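PDB 6SKI: putative type VI secretion protein, which probably hydrolyses phospholipids as a toxin effector that the type VI secretion system delivers by way of its VgrG spike. Local coordinates for residues A[149-154]-A[251-256]; A[153-158]-A[260-265]; A[328-333]-A[486-491]; A[376-381]-A[406-411]. One frame throughout, in Å; residues are numbered along the deposited sequence.

Contact 1: residues A[149-154]-A[251-256]; sequences SILDIF and GGISNF
This is a buried, wholly apolar contact in which a loop packs its hydrophobic side chains against the last turns of helix 144-154; the loop follows strand 237-243 and leads on towards strand 278-284. I253 carries most of it. Its CG1 sits in the crowded position between the backbone N and the carbonyl carbon (chi1 64°), and this delivers the methylene squarely onto the ring of F154: CG1 stands 3.6 Å from the ring centroid and only 2° off the ring normal, a clear CH-pi contact. F154 offers that face because its CG lies anti to its own backbone N (chi1 -178°). The two branches of I253 part at CB. CD1 continues the first across the same face to 3.6 Å from F154 CE1, and the same methyl is 4.0 Å from L151 CD2. The other branch, CG2, lies beside the root of the F154 ring and also meets I150 CG2, which slides past it in the opposite direction at 3.9 Å. One turn of helix separates I150 from F154, so I253 drops in beside both.

A type I turn from I253 to F256 folds the loop back, with F256 N bonded to I253 O at 3.2 Å. F256 is thereby brought round to I150, whose extended chain crosses it at about a right angle and ends with CD1 3.7 Å from F256 CE1. I150 also touches M58 and I511, while N61 bonds the backbone of N255 and the hydroxyl of S254. A long loop joining parallel strands 237-243 and 278-284 thus packs on a helix outside the sheet, consistent with the alpha/beta-hydrolase clan of this family.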
loop_
_atom_site.group_PDB
_atom_site.type_symbol
_atom_site.label_atom_id
_atom_site.label_comp_id
_atom_site.label_asym_id
_atom_site.label_seq_id
_atom_site.Cartn_x
_atom_site.Cartn_y
_atom_site.Cartn_z
ATOM N N SER A 149 -15.355 4.699 -11.344
ATOM C CA SER A 149 -14.298 3.815 -10.862
ATOM C C SER A 149 -12.951 4.523 -10.810
ATOM O O SER A 149 -12.191 4.358 -9.847
ATOM C CB SER A 149 -14.210 2.581 -11.758
ATOM O OG SER A 149 -15.091 1.566 -11.319
ATOM N N ILE A 150 -12.649 5.333 -11.824
ATOM C CA ILE A 150 -11.385 6.053 -11.840
ATOM C C ILE A 150 -11.382 7.136 -10.772
ATOM O O ILE A 150 -10.340 7.421 -10.175
ATOM C CB ILE A 150 -11.135 6.629 -13.244
ATOM C CG1 ILE A 150 -10.993 5.499 -14.260
ATOM C CG2 ILE A 150 -9.891 7.495 -13.269
ATOM C CD1 ILE A 150 -10.742 5.977 -15.664
ATOM N N LEU A 151 -12.544 7.720 -10.480
ATOM C CA LEU A 151 -12.632 8.677 -9.384
ATOM C C LEU A 151 -12.518 7.992 -8.031
ATOM O O LEU A 151 -12.012 8.590 -7.076
ATOM C CB LEU A 151 -13.945 9.451 -9.466
ATOM C CG LEU A 151 -13.864 10.822 -10.128
ATOM C CD1 LEU A 151 -15.242 11.441 -10.224
ATOM C CD2 LEU A 151 -12.915 11.719 -9.361
ATOM N N ASP A 152 -12.993 6.751 -7.934
ATOM C CA ASP A 152 -12.843 5.981 -6.708
ATOM C C ASP A 152 -11.381 5.659 -6.445
ATOM O O ASP A 152 -10.920 5.724 -5.301
ATOM C CB ASP A 152 -13.665 4.699 -6.801
ATOM C CG ASP A 152 -15.117 4.909 -6.433
ATOM O OD1 ASP A 152 -15.900 3.940 -6.515
ATOM O OD2 ASP A 152 -15.480 6.045 -6.066
ATOM N N ILE A 153 -10.642 5.301 -7.494
ATOM C CA ILE A 153 -9.208 5.069 -7.339
ATOM C C ILE A 153 -8.483 6.373 -7.028
ATOM O O ILE A 153 -7.526 6.394 -6.246
ATOM C CB ILE A 153 -8.632 4.389 -8.591
ATOM C CG1 ILE A 153 -9.404 3.110 -8.894
ATOM C CG2 ILE A 153 -7.160 4.090 -8.402
ATOM C CD1 ILE A 153 -9.124 1.994 -7.931
ATOM N N PHE A 154 -8.918 7.477 -7.637
ATOM C CA PHE A 154 -8.280 8.763 -7.380
ATOM C C PHE A 154 -8.424 9.168 -5.920
ATOM O O PHE A 154 -7.497 9.731 -5.326
ATOM C CB PHE A 154 -8.877 9.826 -8.298
ATOM C CG PHE A 154 -8.254 11.179 -8.145
ATOM C CD1 PHE A 154 -9.009 12.255 -7.717
ATOM C CD2 PHE A 154 -6.916 11.377 -8.434
ATOM C CE1 PHE A 154 -8.444 13.501 -7.581
ATOM C CE2 PHE A 154 -6.345 12.621 -8.297
ATOM C CZ PHE A 154 -7.109 13.685 -7.869
ATOM N N GLY A 251 -0.706 7.767 -11.328
ATOM C CA GLY A 251 -1.565 8.301 -12.354
ATOM C C GLY A 251 -2.221 9.594 -11.917
ATOM O O GLY A 251 -1.748 10.303 -11.025
ATOM N N GLY A 252 -3.335 9.905 -12.564
ATOM C CA GLY A 252 -4.061 11.114 -12.229
ATOM C C GLY A 252 -5.370 11.170 -12.978
ATOM O O GLY A 252 -5.717 10.263 -13.739
ATOM N N ILE A 253 -6.108 12.249 -12.732
ATOM C CA ILE A 253 -7.359 12.524 -13.424
ATOM C C ILE A 253 -7.395 13.915 -14.033
ATOM O O ILE A 253 -8.445 14.331 -14.527
ATOM C CB ILE A 253 -8.572 12.321 -12.495
ATOM C CG1 ILE A 253 -8.538 13.327 -11.346
ATOM C CG2 ILE A 253 -8.610 10.901 -11.965
ATOM C CD1 ILE A 253 -9.903 13.789 -10.908
ATOM N N SER A 254 -6.280 14.650 -14.010
ATOM C CA SER A 254 -6.300 16.045 -14.438
ATOM C C SER A 254 -6.643 16.178 -15.916
ATOM O O SER A 254 -7.290 17.148 -16.323
ATOM C CB SER A 254 -4.956 16.704 -14.138
ATOM O OG SER A 254 -3.882 15.893 -14.576
ATOM N N ASN A 255 -6.216 15.222 -16.737
ATOM C CA ASN A 255 -6.432 15.290 -18.174
ATOM C C ASN A 255 -7.626 14.471 -18.638
ATOM O O ASN A 255 -7.877 14.401 -19.843
ATOM C CB ASN A 255 -5.176 14.835 -18.922
ATOM C CG ASN A 255 -3.970 15.682 -18.598
ATOM O OD1 ASN A 255 -4.085 16.884 -18.379
ATOM N ND2 ASN A 255 -2.802 15.059 -18.563
ATOM N N PHE A 256 -8.368 13.859 -17.723
ATOM C CA PHE A 256 -9.592 13.150 -18.069
ATOM C C PHE A 256 -10.726 14.159 -18.172
ATOM O O PHE A 256 -11.081 14.798 -17.178
ATOM C CB PHE A 256 -9.925 12.086 -17.028
ATOM C CG PHE A 256 -9.058 10.869 -17.100
ATOM C CD1 PHE A 256 -9.579 9.659 -17.512
ATOM C CD2 PHE A 256 -7.727 10.928 -16.737
ATOM C CE1 PHE A 256 -8.788 8.539 -17.574
ATOM C CE2 PHE A 256 -6.933 9.811 -16.796
ATOM C CZ PHE A 256 -7.465 8.616 -17.215
#

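Contact 2: residues A[153-158]-A[260-265]; sequences IFEGVV and NGRSNP
R262 NH2 is held by both oxygens of E155: it donates one hydrogen bond to OE2 at 3.1 Å, and it lies 3.0 Å from OE1 within the same salt bridge. The bond is fairly straight, 166° at the hydrogen, and it uses the syn lone pair of OE2, the side on which the other oxygen sits. A single nitrogen thus straddles the carboxylate, whose plane is 27° from that of the guanidinium. The acid lies at the edge of the guanidinium, not above it. To get there R262 leaves with CG anti to its backbone N and then bends at chi2 and chi3, so that its CD also passes 3.3 Å from E155 OE2. E155 comes in crosswise, extended beyond CG.

The acid belongs to the break between two helices: E155 is the first residue to leave helix 144-154 and at the same time the N-cap position of helix 156-178, with a weak G156 N to I153 O bond at the corner. In this alpha/beta-hydrolase-type domain the loop 260-265, between parallel strands 237-243 and 278-284, lies along that corner. P265 packs against both E155 and F154. Its CB meets E155 CG at 3.7 Å, and its CD comes 3.4 Å from F154 CE1, the side chains of P265 and F154 crossing at about a right angle. S263 O meets the edge of the F154 ring, near its plane, 3.7 Å from CE1. The charged pair lies on the surface, where solvent would be expected to weaken it, whereas the buried V157 touches helix 198-211, as does V158.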
loop_
_atom_site.group_PDB
_atom_site.type_symbol
_atom_site.label_atom_id
_atom_site.label_comp_id
_atom_site.label_asym_id
_atom_site.label_seq_id
_atom_site.Cartn_x
_atom_site.Cartn_y
_atom_site.Cartn_z
ATOM N N ILE A 153 -10.642 5.301 -7.494
ATOM C CA ILE A 153 -9.208 5.069 -7.339
ATOM C C ILE A 153 -8.483 6.373 -7.028
ATOM O O ILE A 153 -7.526 6.394 -6.246
ATOM C CB ILE A 153 -8.632 4.389 -8.591
ATOM C CG1 ILE A 153 -9.404 3.110 -8.894
ATOM C CG2 ILE A 153 -7.160 4.090 -8.402
ATOM C CD1 ILE A 153 -9.124 1.994 -7.931
ATOM N N PHE A 154 -8.918 7.477 -7.637
ATOM C CA PHE A 154 -8.280 8.763 -7.380
ATOM C C PHE A 154 -8.424 9.168 -5.920
ATOM O O PHE A 154 -7.497 9.731 -5.326
ATOM C CB PHE A 154 -8.877 9.826 -8.298
ATOM C CG PHE A 154 -8.254 11.179 -8.145
ATOM C CD1 PHE A 154 -9.009 12.255 -7.717
ATOM C CD2 PHE A 154 -6.916 11.377 -8.434
ATOM C CE1 PHE A 154 -8.444 13.501 -7.581
ATOM C CE2 PHE A 154 -6.345 12.621 -8.297
ATOM C CZ PHE A 154 -7.109 13.685 -7.869
ATOM N N GLU A 155 -9.579 8.888 -5.325
ATOM C CA GLU A 155 -9.846 9.183 -3.926
ATOM C C GLU A 155 -9.607 7.978 -3.030
ATOM O O GLU A 155 -10.152 7.919 -1.925
ATOM C CB GLU A 155 -11.280 9.680 -3.769
ATOM C CG GLU A 155 -11.437 11.166 -4.011
ATOM C CD GLU A 155 -12.832 11.531 -4.471
ATOM O OE1 GLU A 155 -13.614 10.610 -4.786
ATOM O OE2 GLU A 155 -13.145 12.738 -4.519
ATOM N N GLY A 156 -8.806 7.017 -3.489
ATOM C CA GLY A 156 -8.724 5.731 -2.822
ATOM C C GLY A 156 -8.116 5.776 -1.437
ATOM O O GLY A 156 -8.399 4.911 -0.612
ATOM N N VAL A 157 -7.259 6.760 -1.166
ATOM C CA VAL A 157 -6.548 6.787 0.112
ATOM C C VAL A 157 -7.525 6.983 1.268
ATOM O O VAL A 157 -7.512 6.236 2.257
ATOM C CB VAL A 157 -5.463 7.878 0.090
ATOM C CG1 VAL A 157 -5.134 8.335 1.494
ATOM C CG2 VAL A 157 -4.227 7.377 -0.625
ATOM N N VAL A 158 -8.403 7.981 1.153
ATOM C CA VAL A 158 -9.353 8.259 2.225
ATOM C C VAL A 158 -10.374 7.134 2.343
ATOM O O VAL A 158 -10.771 6.745 3.450
ATOM C CB VAL A 158 -10.025 9.622 1.983
ATOM C CG1 VAL A 158 -10.841 10.036 3.193
ATOM C CG2 VAL A 158 -8.978 10.667 1.656
ATOM N N ASN A 260 -12.166 15.390 -14.482
ATOM C CA ASN A 260 -11.149 16.295 -13.953
ATOM C C ASN A 260 -11.740 17.401 -13.088
ATOM O O ASN A 260 -10.989 18.089 -12.388
ATOM C CB ASN A 260 -10.328 16.917 -15.084
ATOM C CG ASN A 260 -11.187 17.553 -16.154
ATOM O OD1 ASN A 260 -12.383 17.766 -15.968
ATOM N ND2 ASN A 260 -10.575 17.857 -17.291
ATOM N N GLY A 261 -13.059 17.592 -13.124
ATOM C CA GLY A 261 -13.667 18.631 -12.311
ATOM C C GLY A 261 -13.524 18.377 -10.824
ATOM O O GLY A 261 -13.386 19.314 -10.034
ATOM N N ARG A 262 -13.566 17.107 -10.421
ATOM C CA ARG A 262 -13.424 16.758 -9.014
ATOM C C ARG A 262 -12.094 17.257 -8.462
ATOM O O ARG A 262 -11.047 17.123 -9.098
ATOM C CB ARG A 262 -13.534 15.244 -8.833
ATOM C CG ARG A 262 -13.328 14.769 -7.405
ATOM C CD ARG A 262 -14.607 14.859 -6.593
ATOM N NE ARG A 262 -15.759 14.311 -7.304
ATOM C CZ ARG A 262 -16.193 13.062 -7.172
ATOM N NH1 ARG A 262 -17.252 12.651 -7.856
ATOM N NH2 ARG A 262 -15.568 12.223 -6.359
ATOM N N SER A 263 -12.146 17.837 -7.266
ATOM C CA SER A 263 -10.954 18.355 -6.618
ATOM C C SER A 263 -10.100 17.211 -6.080
ATOM O O SER A 263 -10.536 16.061 -5.996
ATOM C CB SER A 263 -11.328 19.306 -5.481
ATOM O OG SER A 263 -12.412 18.797 -4.725
ATOM N N ASN A 264 -8.862 17.544 -5.729
ATOM C CA ASN A 264 -7.958 16.544 -5.183
ATOM C C ASN A 264 -8.516 15.973 -3.880
ATOM O O ASN A 264 -9.254 16.661 -3.164
ATOM C CB ASN A 264 -6.554 17.133 -4.980
ATOM C CG ASN A 264 -6.505 18.265 -3.952
ATOM O OD1 ASN A 264 -7.457 18.521 -3.220
ATOM N ND2 ASN A 264 -5.368 18.947 -3.901
ATOM N N PRO A 265 -8.238 14.710 -3.570
ATOM C CA PRO A 265 -8.710 14.153 -2.302
ATOM C C PRO A 265 -7.970 14.778 -1.134
ATOM O O PRO A 265 -6.801 15.155 -1.237
ATOM C CB PRO A 265 -8.391 12.662 -2.438
ATOM C CG PRO A 265 -7.176 12.656 -3.296
ATOM C CD PRO A 265 -7.423 13.735 -4.315
#

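Contact 3: residues A[328-333]-A[486-491]; sequences ESLFLS and THCSAN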
loop_
_atom_site.group_PDB
_atom_site.type_symbol
_atom_site.label_atom_id
_atom_site.label_comp_id
_atom_site.label_asym_id
_atom_site.label_seq_id
_atom_site.Cartn_x
_atom_site.Cartn_y
_atom_site.Cartn_z
ATOM N N GLU A 328 12.383 -9.748 -17.740
ATOM C CA GLU A 328 12.394 -8.366 -18.191
ATOM C C GLU A 328 12.807 -8.316 -19.654
ATOM O O GLU A 328 13.964 -8.587 -19.987
ATOM C CB GLU A 328 13.340 -7.524 -17.338
ATOM C CG GLU A 328 12.860 -7.319 -15.917
ATOM C CD GLU A 328 13.737 -6.364 -15.141
ATOM O OE1 GLU A 328 14.962 -6.361 -15.371
ATOM O OE2 GLU A 328 13.202 -5.614 -14.299
ATOM N N SER A 329 11.862 -7.973 -20.517
ATOM C CA SER A 329 12.129 -7.642 -21.913
ATOM C C SER A 329 11.564 -6.242 -22.104
ATOM O O SER A 329 10.367 -6.079 -22.356
ATOM C CB SER A 329 11.491 -8.655 -22.856
ATOM O OG SER A 329 11.887 -9.973 -22.525
ATOM N N LEU A 330 12.422 -5.234 -21.989
ATOM C CA LEU A 330 11.967 -3.871 -21.768
ATOM C C LEU A 330 12.530 -2.930 -22.817
ATOM O O LEU A 330 13.706 -3.011 -23.169
ATOM C CB LEU A 330 12.383 -3.375 -20.380
ATOM C CG LEU A 330 12.184 -4.328 -19.207
ATOM C CD1 LEU A 330 12.894 -3.796 -17.984
ATOM C CD2 LEU A 330 10.709 -4.535 -18.921
ATOM N N PHE A 331 11.687 -2.028 -23.306
ATOM C CA PHE A 331 12.163 -0.905 -24.098
ATOM C C PHE A 331 12.691 0.158 -23.149
ATOM O O PHE A 331 11.934 0.712 -22.348
ATOM C CB PHE A 331 11.049 -0.335 -24.971
ATOM C CG PHE A 331 10.802 -1.112 -26.226
ATOM C CD1 PHE A 331 11.855 -1.527 -27.014
ATOM C CD2 PHE A 331 9.517 -1.410 -26.630
ATOM C CE1 PHE A 331 11.632 -2.238 -28.168
ATOM C CE2 PHE A 331 9.290 -2.116 -27.788
ATOM C CZ PHE A 331 10.348 -2.532 -28.556
ATOM N N LEU A 332 13.985 0.437 -23.229
ATOM C CA LEU A 332 14.599 1.456 -22.396
ATOM C C LEU A 332 14.702 2.786 -23.116
ATOM O O LEU A 332 15.194 3.761 -22.541
ATOM C CB LEU A 332 15.978 0.993 -21.931
ATOM C CG LEU A 332 15.978 -0.156 -20.923
ATOM C CD1 LEU A 332 17.310 -0.233 -20.206
ATOM C CD2 LEU A 332 14.846 0.004 -19.929
ATOM N N SER A 333 14.245 2.840 -24.359
ATOM C CA SER A 333 14.035 4.069 -25.098
ATOM C C SER A 333 12.675 3.975 -25.765
ATOM O O SER A 333 12.180 2.883 -26.049
ATOM C CB SER A 333 15.128 4.289 -26.147
ATOM O OG SER A 333 14.903 5.474 -26.885
ATOM N N THR A 486 17.531 -6.387 -8.014
ATOM C CA THR A 486 16.661 -5.247 -8.260
ATOM C C THR A 486 16.110 -5.313 -9.676
ATOM O O THR A 486 16.845 -5.590 -10.626
ATOM C CB THR A 486 17.394 -3.925 -8.032
ATOM O OG1 THR A 486 16.629 -2.849 -8.590
ATOM C CG2 THR A 486 18.742 -3.944 -8.668
ATOM N N HIS A 487 14.813 -5.063 -9.807
ATOM C CA HIS A 487 14.133 -5.107 -11.089
ATOM C C HIS A 487 14.161 -3.729 -11.729
ATOM O O HIS A 487 14.100 -2.711 -11.038
ATOM C CB HIS A 487 12.683 -5.563 -10.929
ATOM C CG HIS A 487 12.534 -6.930 -10.342
ATOM N ND1 HIS A 487 11.832 -7.936 -10.968
ATOM C CD2 HIS A 487 12.989 -7.458 -9.182
ATOM C CE1 HIS A 487 11.860 -9.023 -10.219
ATOM N NE2 HIS A 487 12.560 -8.760 -9.131
ATOM N N CYS A 488 14.268 -3.702 -13.053
ATOM C CA CYS A 488 14.114 -2.465 -13.808
ATOM C C CYS A 488 12.624 -2.275 -14.060
ATOM O O CYS A 488 12.036 -2.956 -14.904
ATOM C CB CYS A 488 14.904 -2.518 -15.112
ATOM S SG CYS A 488 14.775 -1.027 -16.117
ATOM N N SER A 489 12.011 -1.352 -13.320
ATOM C CA SER A 489 10.572 -1.153 -13.383
ATOM C C SER A 489 10.163 -0.054 -14.349
ATOM O O SER A 489 9.007 -0.033 -14.782
ATOM C CB SER A 489 10.022 -0.827 -11.991
ATOM O OG SER A 489 10.707 0.270 -11.417
ATOM N N ALA A 490 11.078 0.845 -14.696
ATOM C CA ALA A 490 10.809 1.885 -15.675
ATOM C C ALA A 490 11.196 1.383 -17.057
ATOM O O ALA A 490 12.340 0.977 -17.281
ATOM C CB ALA A 490 11.579 3.160 -15.335
ATOM N N ASN A 491 10.238 1.401 -17.979
ATOM C CA ASN A 491 10.481 0.940 -19.335
ATOM C C ASN A 491 9.582 1.715 -20.279
ATOM O O ASN A 491 8.700 2.464 -19.855
ATOM C CB ASN A 491 10.236 -0.565 -19.484
ATOM C CG ASN A 491 8.915 -1.002 -18.901
ATOM O OD1 ASN A 491 7.860 -0.765 -19.482
ATOM N ND2 ASN A 491 8.963 -1.658 -17.751
#
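Strand 328-331 and the loop 486-491 run 43° apart in direction and converge, from 7.5 Å between E328 CA and C488 CA to 5.2 Å between L332 CA and N491 CA. The strand's alternation sends E328 and L330 to the loop. E328 extends beyond CG and brings its carboxylate to the backbone of C488, where C488 N donates to OE2 at 2.5 Å. The angle at the hydrogen is only 124°, so this bond is weak. The stronger hold on the acid is the salt bridge from its other oxygen, OE1, to R409, whose NH2 also donates to T486 O. This buried arginine should help to keep E328 ionised.

Beyond the acid the packing turns mostly apolar. C488 has SG anti to its backbone N (chi1 -180°), which turns the sulfur onto two leucine methyls, L330 CD1 at 3.8 Å and L332 CD2 at 3.9 Å from SG. L330 spreads its branches along the loop. CD1 also lies against C488 CB, while CD2 reaches N491 ND2 at 3.6 Å. N491 crosses L330 at about a right angle, its CB 3.6 Å from L330 CB, and its OD1 is bonded to N493 N, which helps to orient the amide.

The whole joins a loop to an outer strand of a three-stranded antiparallel sheet. H487 stacks on Y317, and its N bonds to D312. Strand 398-409 runs beside strand 328-341, bonded through the backbone: R409 to E328, F407 to L330 and V405 to L332. L332 leans on helix 350-362, and F331 turns to helix 72-85.

Contact 4: residues A[376-381]-A[406-411]; sequences KLTTKI and FFERMA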
loop_
_atom_site.group_PDB
_atom_site.type_symbol
_atom_site.label_atom_id
_atom_site.label_comp_id
_atom_site.label_asym_id
_atom_site.label_seq_id
_atom_site.Cartn_x
_atom_site.Cartn_y
_atom_site.Cartn_z
ATOM N N LYS A 376 21.334 -8.170 -21.009
ATOM C CA LYS A 376 21.929 -7.696 -22.249
ATOM C C LYS A 376 21.186 -6.452 -22.723
ATOM O O LYS A 376 19.953 -6.456 -22.831
ATOM C CB LYS A 376 21.931 -8.794 -23.315
ATOM C CG LYS A 376 20.567 -9.307 -23.736
ATOM C CD LYS A 376 20.678 -10.266 -24.910
ATOM C CE LYS A 376 21.544 -9.688 -26.017
ATOM N NZ LYS A 376 20.966 -9.937 -27.366
ATOM N N LEU A 377 21.938 -5.381 -22.959
ATOM C CA LEU A 377 21.408 -4.123 -23.468
ATOM C C LEU A 377 21.797 -3.986 -24.934
ATOM O O LEU A 377 22.984 -4.022 -25.272
ATOM C CB LEU A 377 21.937 -2.943 -22.655
ATOM C CG LEU A 377 21.271 -1.593 -22.898
ATOM C CD1 LEU A 377 19.830 -1.630 -22.444
ATOM C CD2 LEU A 377 22.028 -0.494 -22.185
ATOM N N THR A 378 20.799 -3.827 -25.798
ATOM C CA THR A 378 21.004 -3.828 -27.236
ATOM C C THR A 378 20.147 -2.721 -27.832
ATOM O O THR A 378 19.264 -2.184 -27.169
ATOM C CB THR A 378 20.644 -5.203 -27.825
ATOM O OG1 THR A 378 21.364 -6.220 -27.119
ATOM C CG2 THR A 378 21.018 -5.303 -29.294
ATOM N N THR A 379 20.437 -2.346 -29.073
ATOM C CA THR A 379 19.510 -1.563 -29.878
ATOM C C THR A 379 18.834 -2.506 -30.860
ATOM O O THR A 379 19.507 -3.167 -31.658
ATOM C CB THR A 379 20.206 -0.427 -30.627
ATOM O OG1 THR A 379 20.720 -0.923 -31.867
ATOM C CG2 THR A 379 21.331 0.152 -29.809
ATOM N N LYS A 380 17.512 -2.571 -30.794
ATOM C CA LYS A 380 16.727 -3.463 -31.629
ATOM C C LYS A 380 16.121 -2.678 -32.780
ATOM O O LYS A 380 15.587 -1.577 -32.581
ATOM C CB LYS A 380 15.635 -4.153 -30.814
ATOM C CG LYS A 380 16.180 -5.152 -29.819
ATOM C CD LYS A 380 15.988 -6.571 -30.293
ATOM C CE LYS A 380 16.621 -7.553 -29.332
ATOM N NZ LYS A 380 17.382 -8.610 -30.045
ATOM N N ILE A 381 16.219 -3.249 -33.978
ATOM C CA ILE A 381 15.768 -2.626 -35.213
ATOM C C ILE A 381 14.609 -3.438 -35.771
ATOM O O ILE A 381 14.672 -4.671 -35.824
ATOM C CB ILE A 381 16.902 -2.532 -36.246
ATOM C CG1 ILE A 381 18.152 -1.921 -35.623
ATOM C CG2 ILE A 381 16.461 -1.710 -37.440
ATOM C CD1 ILE A 381 19.330 -1.900 -36.560
ATOM N N PHE A 406 16.637 -2.047 -26.112
ATOM C CA PHE A 406 16.032 -3.192 -25.451
ATOM C C PHE A 406 16.954 -3.727 -24.365
ATOM O O PHE A 406 18.167 -3.847 -24.563
ATOM C CB PHE A 406 15.732 -4.300 -26.457
ATOM C CG PHE A 406 14.519 -5.109 -26.120
ATOM C CD1 PHE A 406 13.266 -4.529 -26.108
ATOM C CD2 PHE A 406 14.630 -6.450 -25.819
ATOM C CE1 PHE A 406 12.149 -5.270 -25.804
ATOM C CE2 PHE A 406 13.518 -7.194 -25.508
ATOM C CZ PHE A 406 12.276 -6.603 -25.504
ATOM N N PHE A 407 16.369 -4.042 -23.219
ATOM C CA PHE A 407 17.052 -4.708 -22.124
ATOM C C PHE A 407 16.416 -6.073 -21.924
ATOM O O PHE A 407 15.194 -6.174 -21.772
ATOM C CB PHE A 407 16.964 -3.884 -20.842
ATOM C CG PHE A 407 17.734 -4.463 -19.696
ATOM C CD1 PHE A 407 19.099 -4.639 -19.784
ATOM C CD2 PHE A 407 17.090 -4.832 -18.531
ATOM C CE1 PHE A 407 19.805 -5.169 -18.733
ATOM C CE2 PHE A 407 17.794 -5.362 -17.480
ATOM C CZ PHE A 407 19.153 -5.529 -17.582
ATOM N N GLU A 408 17.240 -7.119 -21.940
ATOM C CA GLU A 408 16.777 -8.483 -21.733
ATOM C C GLU A 408 17.468 -9.060 -20.509
ATOM O O GLU A 408 18.693 -9.203 -20.495
ATOM C CB GLU A 408 17.055 -9.358 -22.956
ATOM C CG GLU A 408 16.246 -9.000 -24.181
ATOM C CD GLU A 408 17.077 -9.007 -25.448
ATOM O OE1 GLU A 408 17.063 -10.030 -26.165
ATOM O OE2 GLU A 408 17.747 -7.990 -25.728
ATOM N N ARG A 409 16.681 -9.397 -19.496
ATOM C CA ARG A 409 17.173 -10.083 -18.313
ATOM C C ARG A 409 16.170 -11.165 -17.957
ATOM O O ARG A 409 14.963 -10.950 -18.057
ATOM C CB ARG A 409 17.368 -9.124 -17.137
ATOM C CG ARG A 409 18.049 -9.763 -15.948
ATOM C CD ARG A 409 18.516 -8.728 -14.951
ATOM N NE ARG A 409 17.509 -7.705 -14.720
ATOM C CZ ARG A 409 17.428 -6.982 -13.611
ATOM N NH1 ARG A 409 18.299 -7.173 -12.632
ATOM N NH2 ARG A 409 16.478 -6.071 -13.482
ATOM N N MET A 410 16.663 -12.329 -17.560
ATOM C CA MET A 410 15.808 -13.479 -17.331
ATOM C C MET A 410 15.945 -13.959 -15.895
ATOM O O MET A 410 17.046 -13.971 -15.338
ATOM C CB MET A 410 16.147 -14.615 -18.296
ATOM C CG MET A 410 15.587 -14.423 -19.696
ATOM S SD MET A 410 13.956 -15.152 -19.909
ATOM C CE MET A 410 14.156 -16.674 -18.992
ATOM N N ALA A 411 14.815 -14.348 -15.305
ATOM C CA ALA A 411 14.763 -14.938 -13.969
ATOM C C ALA A 411 15.327 -13.982 -12.918
ATOM O O ALA A 411 16.302 -14.279 -12.225
ATOM C CB ALA A 411 15.496 -16.282 -13.939
#
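K376 starts with CG in the crowded position between backbone N and carbonyl carbon (chi1 62°), and E408 with CG anti to its carbonyl carbon (chi1 -68°), so the two chains lie side by side, pointing the same way, with K376 CG 3.6 Å from E408 CB. K380, bent at chi2, comes to the same carboxylate from the other end, tip to tip. Each NZ, of K376 and of K380, stays 4.1 Å from E408 OE1, beyond a salt bridge; the attraction is long-range and probably modest at this partly exposed site. K380 CG also leans on F406 CB, 3.5 Å away, and the edge of the F406 ring faces E408 CD.

Beneath this face the strands form a regular antiparallel ladder. K376 with E408 and T378 with F406 are hydrogen-bonded pairs, each closed by two bonds; the shortest is F406 N to T378 O, 2.8 Å. Between them L377 and F407 make a non-hydrogen-bonded pair on the reverse face, L377 CD1 4.0 Å from F407 CB.

Strand 376-386 is an outer strand of this chain's three-stranded sheet and 398-409 its centre, with 328-341 beyond. F406 and K380 pack on helix 72-85, while T379 touches helix 350-362.

In the fold
The four contacts fall into two pairs. Contacts 1 and 2 have centres 7 Å apart, share F154 and use successive parts of one loop against helix 144-154; L151 CD1 touches R262 NH1 between them. Contacts 3 and 4 have centres 9 Å apart and meet through strands 328-341 and 398-409, by the E328-R409 salt bridge and a probable bond from F407 N to L330 O at 2.9 Å. Between the pairs, centres stand about 25 to 38 Å apart. S197, H310 and D245 are placed like a Ser-His-Asp triad and are probably the catalytic site: V157 packs on helix 198-211, just after S197, and the backbone N of H487 bonds to D312, two residues along the chain from H310.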